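Local coordinates for protein cellulose hydrolase (Bacillus licheniformis, PDB 4YZT) that hydrolyses internal beta-1,4-glucosidic bonds of cellulose as a three-module family 5 endoglucanase, here caught with cellotetraose bound, at residues Phe290-His295 against Gln360-Val365. Numbering follows the deposited sequence.
Sequences FVRLAH and QLNGNV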
loop_
_atom_site.group_PDB
_atom_site.type_symbol
_atom_site.label_atom_id
_atom_site.label_comp_id
_atom_site.label_asym_id
_atom_site.label_seq_id
_atom_site.Cartn_x
_atom_site.Cartn_y
_atom_site.Cartn_z
ATOM N N PHE A 290 0.389 -11.596 3.979
ATOM C CA PHE A 290 1.702 -10.985 4.130
ATOM C C PHE A 290 2.016 -10.605 5.574
ATOM O O PHE A 290 3.121 -10.858 6.053
ATOM C CB PHE A 290 1.869 -9.743 3.256
ATOM C CG PHE A 290 3.247 -9.171 3.344
ATOM C CD1 PHE A 290 4.308 -9.814 2.720
ATOM C CD2 PHE A 290 3.500 -8.025 4.090
ATOM C CE1 PHE A 290 5.594 -9.324 2.826
ATOM C CE2 PHE A 290 4.786 -7.521 4.195
ATOM C CZ PHE A 290 5.830 -8.168 3.565
ATOM N N VAL A 291 1.070 -9.993 6.273
ATOM C CA VAL A 291 1.379 -9.559 7.632
ATOM C C VAL A 291 1.600 -10.769 8.548
ATOM O O VAL A 291 2.487 -10.738 9.406
ATOM C CB VAL A 291 0.279 -8.633 8.194
ATOM C CG1 VAL A 291 0.587 -8.247 9.662
ATOM C CG2 VAL A 291 0.194 -7.388 7.333
ATOM N N ARG A 292 0.823 -11.835 8.356
ATOM C CA ARG A 292 1.027 -13.046 9.155
ATOM C C ARG A 292 2.390 -13.666 8.868
ATOM O O ARG A 292 3.033 -14.180 9.769
ATOM C CB ARG A 292 -0.087 -14.081 8.918
ATOM C CG ARG A 292 -1.421 -13.695 9.561
ATOM C CD ARG A 292 -2.316 -14.893 9.865
ATOM N NE ARG A 292 -2.951 -15.471 8.681
ATOM C CZ ARG A 292 -2.489 -16.530 8.020
ATOM N NH1 ARG A 292 -1.374 -17.127 8.417
ATOM N NH2 ARG A 292 -3.140 -16.989 6.954
ATOM N N LEU A 293 2.837 -13.620 7.616
ATOM C CA LEU A 293 4.153 -14.155 7.280
ATOM C C LEU A 293 5.275 -13.312 7.901
ATOM O O LEU A 293 6.240 -13.861 8.441
ATOM C CB LEU A 293 4.334 -14.253 5.766
ATOM C CG LEU A 293 3.578 -15.389 5.078
ATOM C CD1 LEU A 293 3.603 -15.214 3.540
ATOM C CD2 LEU A 293 4.189 -16.731 5.488
ATOM N N ALA A 294 5.145 -11.989 7.835
ATOM C CA ALA A 294 6.103 -11.105 8.499
ATOM C C ALA A 294 6.160 -11.414 10.005
ATOM O O ALA A 294 7.233 -11.549 10.593
ATOM C CB ALA A 294 5.739 -9.648 8.263
ATOM N N HIS A 295 4.994 -11.547 10.628
ATOM C CA HIS A 295 4.957 -11.866 12.049
ATOM C C HIS A 295 5.627 -13.214 12.332
ATOM O O HIS A 295 6.435 -13.325 13.259
ATOM C CB HIS A 295 3.507 -11.856 12.561
ATOM C CG HIS A 295 3.397 -11.668 14.046
ATOM N ND1 HIS A 295 3.387 -12.727 14.931
ATOM C CD2 HIS A 295 3.308 -10.548 14.802
ATOM C CE1 HIS A 295 3.304 -12.266 16.166
ATOM N NE2 HIS A 295 3.244 -10.946 16.116
ATOM N N GLN A 360 -12.363 -19.073 4.748
ATOM C CA GLN A 360 -11.036 -19.515 5.170
ATOM C C GLN A 360 -10.863 -19.112 6.636
ATOM O O GLN A 360 -10.486 -17.975 6.939
ATOM C CB GLN A 360 -9.944 -18.909 4.275
ATOM C CG GLN A 360 -8.511 -19.215 4.690
ATOM C CD GLN A 360 -7.486 -18.646 3.721
ATOM O OE1 GLN A 360 -7.765 -18.475 2.532
ATOM N NE2 GLN A 360 -6.300 -18.343 4.223
ATOM N N LEU A 361 -11.163 -20.049 7.532
ATOM C CA LEU A 361 -11.254 -19.766 8.962
ATOM C C LEU A 361 -9.915 -19.374 9.577
ATOM O O LEU A 361 -9.868 -18.529 10.466
ATOM C CB LEU A 361 -11.826 -20.975 9.696
ATOM C CG LEU A 361 -13.309 -21.232 9.450
ATOM C CD1 LEU A 361 -13.720 -22.575 10.036
ATOM C CD2 LEU A 361 -14.148 -20.111 10.049
ATOM N N ASN A 362 -8.834 -19.978 9.088
ATOM C CA ASN A 362 -7.496 -19.752 9.641
ATOM C C ASN A 362 -7.477 -19.971 11.158
ATOM O O ASN A 362 -6.892 -19.187 11.897
ATOM C CB ASN A 362 -6.987 -18.344 9.298
ATOM C CG ASN A 362 -6.659 -18.175 7.814
ATOM O OD1 ASN A 362 -6.182 -19.099 7.158
ATOM N ND2 ASN A 362 -6.904 -16.976 7.284
ATOM N N GLY A 363 -8.142 -21.032 11.609
ATOM C CA GLY A 363 -8.185 -21.376 13.023
ATOM C C GLY A 363 -9.314 -20.748 13.829
ATOM O O GLY A 363 -9.518 -21.091 14.995
ATOM N N ASN A 364 -10.058 -19.834 13.216
ATOM C CA ASN A 364 -11.112 -19.118 13.926
ATOM C C ASN A 364 -12.464 -19.832 13.894
ATOM O O ASN A 364 -12.631 -20.852 13.217
ATOM C CB ASN A 364 -11.254 -17.704 13.357
ATOM C CG ASN A 364 -10.068 -16.822 13.691
ATOM O OD1 ASN A 364 -9.750 -16.622 14.856
ATOM N ND2 ASN A 364 -9.404 -16.292 12.665
ATOM N N VAL A 365 -13.419 -19.280 14.639
ATOM C CA VAL A 365 -14.753 -19.846 14.786
ATOM C C VAL A 365 -15.794 -18.758 14.557
ATOM O O VAL A 365 -15.781 -17.729 15.243
ATOM C CB VAL A 365 -14.948 -20.472 16.191
ATOM C CG1 VAL A 365 -16.384 -20.895 16.398
ATOM C CG2 VAL A 365 -14.008 -21.649 16.387
#
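Arg292 NH2 sits over the face of the Asn362 amide, 3.7 Å from Asn362 OD1 and 3.8 Å from Asn362 ND2, with guanidinium and amide planes 58° apart. Seen from the guanidinium, Asn362 OD1 comes in obliquely, while Gln360 NE2 stands at the edge, near its plane. No hydrogen bond crosses. Instead the Gln360 amide reaches Asn362 OD1 in the carbonyl plane, on a lone pair, with NE2 to OD1 3.0 Å and a nearly straight N-H (165°). Asn362 ND2 is held by Asn336 O, in the loop between helix 321-330 and strand 338-347, so both ends of its amide are gripped and its flip is fixed. Arginine suits a partly exposed position on helix 280-296 because its chain folds at the third torsion (-75°), bringing NE into a salt bridge with Asp288 one turn earlier. Asn362 and Gly363 take the left-handed backbone angles of a type I' turn, which asparagine tolerates well and which at Gly363 leave no room for a CB. With an alanine at Asn362, Gln360 NE2 and Asn336 O are likely to lose their mate, and the turn its tie to that loop. Thus the turn between strands 355-360 and 366-371 of the X2 module meets an outer helix of the catalytic TIM barrel mostly by van der Waals contact, the arginine's charge being answered by Asp288; by itself this probably adds little hold between the modules.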